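MmcQ/YjbR family DNA-binding protein (Pseudomonas syringae pv. tomato, PDB 3H9X) probably binds DNA through a "double wing" motif, although its exact function is not established. Local coordinates at residues Q5-A10 with A41-I46; H20-E23 with A29-R32; I92-N97 with K103-L108. All coordinates share one frame; numbering follows the deposited sequence.

Interaction 1: residues Q5-A10 with A41-I46; sequences QFIDYA and ALLMDI
Phe6 and Ile7, neighbours on helix 3-13, lie over Ala41 and Leu43 of strand 39-47, and everything that passes between the two segments is apolar. The axis of residues 5-10 runs nearly antiparallel to that of 41-46, at 161° between their N-to-C directions, with a closest approach of 11.0 Å. At that spacing the backbones do not meet: the nearest alpha carbons, Ile7 CA and Leu43 CA, are still 8.7 Å apart, and side chains bridge the gap.

The aromatic contacts belong to Phe6. Its CG is anti to the backbone N (chi1 170°), which sends the ring down from the helix to the sheet. The far corner of the Phe6 ring, CZ, meets Ala41 CB at 4.1 Å, and this methyl lies at the edge of the ring, near its plane. Leu43 comes to the same ring obliquely, with CD1 at 4.4 Å from Phe6 CD1.

The aliphatic contact is between branches. Ile7 uses its short one: CG2 lies 3.9 Å from Leu43 CD2, while the longer CG1-CD1 arm leads off from the strand. Leu43 thus divides its two methyls, CD1 going to Phe6 and CD2 to Ile7, and the isoleucine and leucine side chains are skewed to each other.

Further cover comes from neighbouring strands, with Ile62 of strand 58-65 touching both Phe6 and Leu43, and Phe31 of strand 29-32 setting its ring edge-to-face with Phe6.

No hydrogen bond or charge pair crosses here. Backbone groups bond within the helix, as in Ala10 N to Phe6 O at 3.1 Å, or between strands, as Leu43 does with Ala29, so across these segments adhesion probably rests on dispersion and the exclusion of water.

Interaction 2: residues H20-E23 with A29-R32; sequences HPWE and AVFR
Val30 meets the loop residues Pro21 and Trp22 through its two methyls, CG1 going chiefly to the indole and CG2 to the proline, while Ala29 beside it meets the imidazole of His20. The valine has chi1 near -53°, which places CG1 anti to the carbonyl carbon and CG2 between the backbone N and that carbon. This sets CG1 on the side of the indole and CG2 on the side of the proline. Val30 CG2 points at the CG corner of Pro21, 3.8 Å away, and Pro21 CD also touches it at 4.0 Å. The same Pro21 CG lies 4.1 Å from Val30 CG1.

Trp22 turns its six-membered ring back to the strand, where CZ3 comes to 3.6 Å from Val30 CG1 and CH2 follows at 3.8 Å. The indole and the valine side chain cross at about a right angle. Pro21 also packs on its own neighbour, its CB lying 4.1 Å above one face of the Trp22 ring and displaced toward the rim.

His20 starts out pointing away from the strand, but a chi1 of -51° brings its ring back: His20 CE1 is 3.5 Å from Ala29 CB, and ND1 touches the same methyl. The ring is tied down by a hydrogen bond from ND1 to Tyr28 O. Two more ties to the residue ahead of His20 hold the loop on the strand: Val30 shares a backbone hydrogen bond with Asp19, and Arg32 NE makes a salt bridge to its carboxylate.

Ala29 and Val30 turn their side chains to different faces of the sheet, so the loop reaches both faces at this border. This is a connection from helix 3-13 running along the outer edge of strand 29-32, outermost within this chain in the antiparallel sheet of the alpha-beta YjbR fold.

Interaction 3: residues I92-N97 with K103-L108; sequences ITVLLN and KEIHSL
Val94 meets Ile105 and Leu108 where the last strand-to-helix unit of the YjbR fold closes: the chain leaves the antiparallel sheet after strand 91-95, turns, and comes back across the sheet face as helix 102-115.

Following the helix, Glu104 contributes its carbonyl oxygen, which accepts both Leu108 N and Ser107 OG; the two donors reach it from the same face of the carbonyl plane. Ile105 is the first residue to touch the strand. Ile105 CA is 8.1 Å from Val94 CA, the closest such pair across the contact. Ile105 CG1 packs at 4.2 Å against Val94 CG1, and the same side chain also touches Leu100 in the connecting loop.

His106 faces elsewhere and stacks its ring on Tyr9 of helix 3-13, joining the two helices. Ser107 turns its hydroxyl back along the helix: Ser107 OG gives a hydrogen bond to Glu104 O at 2.7 Å, standing 40° out of the carbonyl plane.

Leu108, three residues on from Ile105, also points to the strand, and touches Leu64 of strand 58-65 and Leu74 of helix 71-74. Val94 has CG1 anti to its own backbone N (chi1 -177°) and divides its branches between the two helix residues; the second, Val94 CG2, ends at 4.4 Å from Leu108 CD1.

How the interactions relate
Along the chain, interaction 2 is nested within the loop that interaction 1 closes, and interaction 3 follows after both. All three reach the one antiparallel sheet. Interactions 1 and 2, with centres about 10 Å apart, lie on neighbouring strands, 39-47 and 29-32, joined by probable hydrogen bonds such as Leu43 N to Ala29 O (2.7 Å). Interactions 1 and 3 are also about 10 Å apart between centres. Interactions 2 and 3 do not touch: their centres are about 18 Å apart, on opposite sides of the chain's centre. Interactions 1 and 3 thus seat helices 3-13 and 102-115 on one face of the sheet, touching through Leu43 and Leu96, while interaction 2 closes its border.

Interaction 1: residues Q5-A10 with A41-I46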
loop_
_atom_site.group_PDB
_atom_site.type_symbol
_atom_site.label_atom_id
_atom_site.label_comp_id
_atom_site.label_asym_id
_atom_site.label_seq_id
_atom_site.Cartn_x
_atom_site.Cartn_y
_atom_site.Cartn_z
ATOM N N GLN A 5 -6.780 10.937 -1.703
ATOM C CA GLN A 5 -7.901 10.294 -1.019
ATOM C C GLN A 5 -7.452 9.244 -0.023
ATOM O O GLN A 5 -8.127 8.995 0.981
ATOM C CB GLN A 5 -8.835 9.653 -2.032
ATOM C CG GLN A 5 -9.310 10.608 -3.095
ATOM C CD GLN A 5 -10.049 9.893 -4.192
ATOM O OE1 GLN A 5 -9.626 8.830 -4.647
ATOM N NE2 GLN A 5 -11.150 10.476 -4.640
ATOM N N PHE A 6 -6.316 8.619 -0.316
ATOM C CA PHE A 6 -5.757 7.598 0.548
ATOM C C PHE A 6 -5.221 8.182 1.843
ATOM O O PHE A 6 -5.680 7.793 2.905
ATOM C CB PHE A 6 -4.645 6.843 -0.173
ATOM C CG PHE A 6 -3.861 5.935 0.725
ATOM C CD1 PHE A 6 -2.733 6.400 1.400
ATOM C CD2 PHE A 6 -4.293 4.635 0.964
ATOM C CE1 PHE A 6 -2.064 5.582 2.304
ATOM C CE2 PHE A 6 -3.631 3.818 1.864
ATOM C CZ PHE A 6 -2.516 4.291 2.535
ATOM N N ILE A 7 -4.269 9.116 1.774
ATOM C CA ILE A 7 -3.711 9.685 3.009
ATOM C C ILE A 7 -4.805 10.304 3.879
ATOM O O ILE A 7 -4.681 10.369 5.107
ATOM C CB ILE A 7 -2.580 10.748 2.749
ATOM C CG1 ILE A 7 -3.158 12.154 2.726
ATOM C CG2 ILE A 7 -1.830 10.435 1.479
ATOM C CD1 ILE A 7 -3.073 12.871 4.067
ATOM N N ASP A 8 -5.880 10.755 3.244
ATOM C CA ASP A 8 -6.985 11.347 3.978
ATOM C C ASP A 8 -7.761 10.251 4.694
ATOM O O ASP A 8 -8.065 10.372 5.881
ATOM C CB ASP A 8 -7.916 12.105 3.032
ATOM C CG ASP A 8 -7.321 13.417 2.549
ATOM O OD1 ASP A 8 -7.889 14.015 1.605
ATOM O OD2 ASP A 8 -6.290 13.861 3.111
ATOM N N TYR A 9 -8.080 9.170 3.992
ATOM C CA TYR A 9 -8.820 8.096 4.635
ATOM C C TYR A 9 -8.092 7.586 5.881
ATOM O O TYR A 9 -8.718 7.319 6.898
ATOM C CB TYR A 9 -9.072 6.965 3.636
ATOM C CG TYR A 9 -9.682 5.722 4.247
ATOM C CD1 TYR A 9 -8.879 4.704 4.749
ATOM C CD2 TYR A 9 -11.062 5.542 4.286
ATOM C CE1 TYR A 9 -9.433 3.539 5.262
ATOM C CE2 TYR A 9 -11.624 4.375 4.804
ATOM C CZ TYR A 9 -10.805 3.384 5.285
ATOM O OH TYR A 9 -11.353 2.230 5.788
ATOM N N ALA A 10 -6.771 7.474 5.801
ATOM C CA ALA A 10 -5.969 6.993 6.923
ATOM C C ALA A 10 -6.041 7.934 8.114
ATOM O O ALA A 10 -6.132 7.489 9.259
ATOM C CB ALA A 10 -4.520 6.822 6.499
ATOM N N ALA A 41 1.044 0.244 6.149
ATOM C CA ALA A 41 0.793 0.852 4.850
ATOM C C ALA A 41 2.032 1.609 4.343
ATOM O O ALA A 41 2.618 2.416 5.072
ATOM C CB ALA A 41 -0.389 1.807 4.956
ATOM N N LEU A 42 2.421 1.339 3.096
ATOM C CA LEU A 42 3.577 1.979 2.463
ATOM C C LEU A 42 3.141 2.634 1.147
ATOM O O LEU A 42 2.860 1.952 0.156
ATOM C CB LEU A 42 4.656 0.940 2.149
ATOM C CG LEU A 42 6.148 1.294 2.242
ATOM C CD1 LEU A 42 6.909 0.282 1.402
ATOM C CD2 LEU A 42 6.443 2.697 1.755
ATOM N N LEU A 43 3.098 3.959 1.146
ATOM C CA LEU A 43 2.705 4.720 -0.023
ATOM C C LEU A 43 3.962 5.082 -0.790
ATOM O O LEU A 43 4.908 5.592 -0.204
ATOM C CB LEU A 43 1.988 5.994 0.419
ATOM C CG LEU A 43 1.585 6.981 -0.660
ATOM C CD1 LEU A 43 0.529 6.358 -1.512
ATOM C CD2 LEU A 43 1.096 8.260 -0.029
HETATM N N MSE A 44 3.975 4.810 -2.092
HETATM C CA MSE A 44 5.127 5.126 -2.931
HETATM C C MSE A 44 4.747 5.527 -4.335
HETATM O O MSE A 44 3.734 5.098 -4.866
HETATM C CB MSE A 44 6.053 3.928 -3.061
HETATM C CG MSE A 44 6.681 3.442 -1.786
HETATM SE SE MSE A 44 7.725 1.817 -2.126
HETATM C CE MSE A 44 6.302 0.520 -2.012
ATOM N N ASP A 45 5.605 6.338 -4.933
ATOM C CA ASP A 45 5.451 6.788 -6.305
ATOM C C ASP A 45 6.600 6.101 -7.038
ATOM O O ASP A 45 7.754 6.468 -6.836
ATOM C CB ASP A 45 5.630 8.296 -6.378
ATOM C CG ASP A 45 5.678 8.804 -7.797
ATOM O OD1 ASP A 45 4.656 8.653 -8.508
ATOM O OD2 ASP A 45 6.731 9.355 -8.197
ATOM N N ILE A 46 6.296 5.116 -7.878
ATOM C CA ILE A 46 7.355 4.378 -8.573
ATOM C C ILE A 46 7.189 4.245 -10.082
ATOM O O ILE A 46 6.110 4.489 -10.627
ATOM C CB ILE A 46 7.495 2.937 -8.015
ATOM C CG1 ILE A 46 6.189 2.168 -8.244
ATOM C CG2 ILE A 46 7.838 2.983 -6.539
ATOM C CD1 ILE A 46 6.281 0.679 -7.997
#

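Interaction 2: residues H20-E23 with A29-R32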
loop_
_atom_site.group_PDB
_atom_site.type_symbol
_atom_site.label_atom_id
_atom_site.label_comp_id
_atom_site.label_asym_id
_atom_site.label_seq_id
_atom_site.Cartn_x
_atom_site.Cartn_y
_atom_site.Cartn_z
ATOM N N HIS A 20 7.646 10.158 6.707
ATOM C CA HIS A 20 8.514 10.123 5.539
ATOM C C HIS A 20 9.917 9.816 5.995
ATOM O O HIS A 20 10.723 10.721 6.210
ATOM C CB HIS A 20 8.473 11.469 4.822
ATOM C CG HIS A 20 7.087 11.941 4.531
ATOM N ND1 HIS A 20 6.313 11.400 3.529
ATOM C CD2 HIS A 20 6.297 12.832 5.175
ATOM C CE1 HIS A 20 5.106 11.931 3.570
ATOM N NE2 HIS A 20 5.070 12.804 4.561
ATOM N N PRO A 21 10.230 8.525 6.153
ATOM C CA PRO A 21 11.541 8.055 6.594
ATOM C C PRO A 21 12.687 8.363 5.656
ATOM O O PRO A 21 13.785 8.667 6.106
ATOM C CB PRO A 21 11.337 6.552 6.738
ATOM C CG PRO A 21 9.890 6.430 7.042
ATOM C CD PRO A 21 9.286 7.402 6.068
ATOM N N TRP A 22 12.428 8.257 4.356
ATOM C CA TRP A 22 13.442 8.486 3.324
ATOM C C TRP A 22 13.579 9.930 2.895
ATOM O O TRP A 22 12.643 10.533 2.388
ATOM C CB TRP A 22 13.129 7.647 2.087
ATOM C CG TRP A 22 13.094 6.193 2.363
ATOM C CD1 TRP A 22 14.155 5.334 2.398
ATOM C CD2 TRP A 22 11.940 5.421 2.694
ATOM N NE1 TRP A 22 13.729 4.066 2.728
ATOM C CE2 TRP A 22 12.368 4.094 2.910
ATOM C CE3 TRP A 22 10.574 5.719 2.820
ATOM C CZ2 TRP A 22 11.490 3.073 3.258
ATOM C CZ3 TRP A 22 9.702 4.699 3.168
ATOM C CH2 TRP A 22 10.164 3.395 3.376
ATOM N N GLU A 23 14.771 10.471 3.083
ATOM C CA GLU A 23 15.056 11.843 2.717
ATOM C C GLU A 23 15.117 11.948 1.205
ATOM O O GLU A 23 14.639 12.912 0.614
ATOM C CB GLU A 23 16.395 12.267 3.330
ATOM C CG GLU A 23 17.603 11.383 2.928
ATOM C CD GLU A 23 17.618 9.979 3.565
ATOM O OE1 GLU A 23 17.921 9.858 4.776
ATOM O OE2 GLU A 23 17.327 8.993 2.846
ATOM N N ALA A 29 5.769 7.398 1.734
ATOM C CA ALA A 29 5.213 7.689 3.046
ATOM C C ALA A 29 4.749 6.404 3.706
ATOM O O ALA A 29 4.102 5.582 3.069
ATOM C CB ALA A 29 4.045 8.641 2.914
ATOM N N VAL A 30 5.085 6.220 4.981
ATOM C CA VAL A 30 4.659 5.018 5.698
ATOM C C VAL A 30 3.587 5.356 6.731
ATOM O O VAL A 30 3.494 6.487 7.196
ATOM C CB VAL A 30 5.860 4.267 6.399
ATOM C CG1 VAL A 30 6.968 3.999 5.404
ATOM C CG2 VAL A 30 6.375 5.046 7.576
ATOM N N PHE A 31 2.758 4.373 7.055
ATOM C CA PHE A 31 1.705 4.562 8.038
ATOM C C PHE A 31 1.872 3.490 9.096
ATOM O O PHE A 31 1.802 2.299 8.792
ATOM C CB PHE A 31 0.326 4.444 7.388
ATOM C CG PHE A 31 0.043 5.525 6.390
ATOM C CD1 PHE A 31 0.752 5.585 5.196
ATOM C CD2 PHE A 31 -0.908 6.505 6.655
ATOM C CE1 PHE A 31 0.526 6.605 4.283
ATOM C CE2 PHE A 31 -1.146 7.533 5.748
ATOM C CZ PHE A 31 -0.427 7.581 4.558
ATOM N N ARG A 32 2.110 3.903 10.335
ATOM C CA ARG A 32 2.284 2.936 11.408
ATOM C C ARG A 32 1.468 3.276 12.642
ATOM O O ARG A 32 0.806 4.313 12.701
ATOM C CB ARG A 32 3.755 2.833 11.792
ATOM C CG ARG A 32 4.328 4.083 12.415
ATOM C CD ARG A 32 5.240 4.810 11.453
ATOM N NE ARG A 32 5.903 5.926 12.115
ATOM C CZ ARG A 32 6.796 5.791 13.092
ATOM N NH1 ARG A 32 7.350 6.862 13.644
ATOM N NH2 ARG A 32 7.147 4.586 13.509
#

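Interaction 3: residues I92-N97 with K103-L108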
loop_
_atom_site.group_PDB
_atom_site.type_symbol
_atom_site.label_atom_id
_atom_site.label_comp_id
_atom_site.label_asym_id
_atom_site.label_seq_id
_atom_site.Cartn_x
_atom_site.Cartn_y
_atom_site.Cartn_z
ATOM N N ILE A 92 1.656 -7.075 -0.102
ATOM C CA ILE A 92 0.944 -6.919 -1.359
ATOM C C ILE A 92 1.087 -5.484 -1.808
ATOM O O ILE A 92 1.156 -4.585 -0.981
ATOM C CB ILE A 92 -0.539 -7.242 -1.121
ATOM C CG1 ILE A 92 -0.731 -8.737 -1.214
ATOM C CG2 ILE A 92 -1.420 -6.580 -2.123
ATOM C CD1 ILE A 92 -0.320 -9.249 -2.558
ATOM N N THR A 93 1.148 -5.267 -3.115
ATOM C CA THR A 93 1.272 -3.909 -3.641
ATOM C C THR A 93 0.006 -3.604 -4.425
ATOM O O THR A 93 -0.268 -4.255 -5.424
ATOM C CB THR A 93 2.501 -3.758 -4.587
ATOM O OG1 THR A 93 3.714 -3.854 -3.830
ATOM C CG2 THR A 93 2.468 -2.410 -5.307
ATOM N N VAL A 94 -0.774 -2.630 -3.967
ATOM C CA VAL A 94 -2.008 -2.271 -4.661
ATOM C C VAL A 94 -1.784 -1.002 -5.466
ATOM O O VAL A 94 -1.278 0.002 -4.967
ATOM C CB VAL A 94 -3.211 -2.069 -3.686
ATOM C CG1 VAL A 94 -4.476 -1.758 -4.476
ATOM C CG2 VAL A 94 -3.430 -3.325 -2.857
ATOM N N LEU A 95 -2.169 -1.061 -6.729
ATOM C CA LEU A 95 -1.998 0.070 -7.614
ATOM C C LEU A 95 -3.122 1.102 -7.445
ATOM O O LEU A 95 -4.297 0.774 -7.629
ATOM C CB LEU A 95 -1.921 -0.452 -9.047
ATOM C CG LEU A 95 -1.676 0.525 -10.184
ATOM C CD1 LEU A 95 -2.995 1.091 -10.650
ATOM C CD2 LEU A 95 -0.702 1.613 -9.735
ATOM N N LEU A 96 -2.750 2.332 -7.060
ATOM C CA LEU A 96 -3.706 3.429 -6.874
ATOM C C LEU A 96 -4.034 4.031 -8.228
ATOM O O LEU A 96 -3.200 4.023 -9.128
ATOM C CB LEU A 96 -3.143 4.533 -5.971
ATOM C CG LEU A 96 -2.892 4.225 -4.497
ATOM C CD1 LEU A 96 -2.504 5.497 -3.754
ATOM C CD2 LEU A 96 -4.136 3.631 -3.900
ATOM N N ASN A 97 -5.238 4.584 -8.347
ATOM C CA ASN A 97 -5.726 5.160 -9.599
ATOM C C ASN A 97 -5.805 3.950 -10.515
ATOM O O ASN A 97 -5.571 4.049 -11.723
ATOM C CB ASN A 97 -4.758 6.207 -10.186
ATOM C CG ASN A 97 -4.484 7.366 -9.236
ATOM O OD1 ASN A 97 -3.577 7.306 -8.399
ATOM N ND2 ASN A 97 -5.272 8.429 -9.358
ATOM N N LYS A 103 -13.697 0.410 -1.969
ATOM C CA LYS A 103 -14.253 -0.411 -0.887
ATOM C C LYS A 103 -13.319 -1.574 -0.585
ATOM O O LYS A 103 -12.943 -1.780 0.573
ATOM C CB LYS A 103 -15.647 -0.951 -1.240
ATOM C CG LYS A 103 -16.394 -1.552 -0.029
ATOM C CD LYS A 103 -17.693 -2.279 -0.442
ATOM C CE LYS A 103 -17.366 -3.606 -1.145
ATOM N NZ LYS A 103 -18.518 -4.288 -1.851
ATOM N N GLU A 104 -12.953 -2.328 -1.625
ATOM C CA GLU A 104 -12.050 -3.479 -1.485
ATOM C C GLU A 104 -10.711 -3.011 -0.906
ATOM O O GLU A 104 -10.081 -3.720 -0.125
ATOM C CB GLU A 104 -11.819 -4.133 -2.844
ATOM C CG GLU A 104 -10.838 -5.307 -2.828
ATOM C CD GLU A 104 -11.344 -6.522 -2.049
ATOM O OE1 GLU A 104 -12.435 -7.067 -2.425
ATOM O OE2 GLU A 104 -10.645 -6.941 -1.072
ATOM N N ILE A 105 -10.281 -1.813 -1.294
ATOM C CA ILE A 105 -9.046 -1.267 -0.769
ATOM C C ILE A 105 -9.198 -0.920 0.713
ATOM O O ILE A 105 -8.301 -1.199 1.501
ATOM C CB ILE A 105 -8.617 0.009 -1.526
ATOM C CG1 ILE A 105 -8.167 -0.344 -2.944
ATOM C CG2 ILE A 105 -7.498 0.713 -0.770
ATOM C CD1 ILE A 105 -7.895 0.861 -3.822
ATOM N N HIS A 106 -10.316 -0.310 1.104
ATOM C CA HIS A 106 -10.514 0.058 2.513
ATOM C C HIS A 106 -10.423 -1.141 3.432
ATOM O O HIS A 106 -9.857 -1.045 4.523
ATOM C CB HIS A 106 -11.870 0.736 2.720
ATOM C CG HIS A 106 -11.951 2.099 2.118
ATOM N ND1 HIS A 106 -13.146 2.702 1.798
ATOM C CD2 HIS A 106 -10.976 2.954 1.722
ATOM C CE1 HIS A 106 -12.907 3.866 1.221
ATOM N NE2 HIS A 106 -11.599 4.042 1.162
ATOM N N SER A 107 -10.984 -2.267 2.994
ATOM C CA SER A 107 -10.960 -3.480 3.798
ATOM C C SER A 107 -9.533 -4.009 3.910
ATOM O O SER A 107 -9.118 -4.448 4.989
ATOM C CB SER A 107 -11.887 -4.541 3.199
ATOM O OG SER A 107 -11.517 -4.865 1.876
ATOM N N LEU A 108 -8.781 -3.956 2.806
ATOM C CA LEU A 108 -7.383 -4.406 2.792
ATOM C C LEU A 108 -6.552 -3.513 3.731
ATOM O O LEU A 108 -5.689 -4.006 4.472
ATOM C CB LEU A 108 -6.827 -4.368 1.362
ATOM C CG LEU A 108 -7.408 -5.417 0.391
ATOM C CD1 LEU A 108 -7.003 -5.111 -1.048
ATOM C CD2 LEU A 108 -6.932 -6.790 0.779
#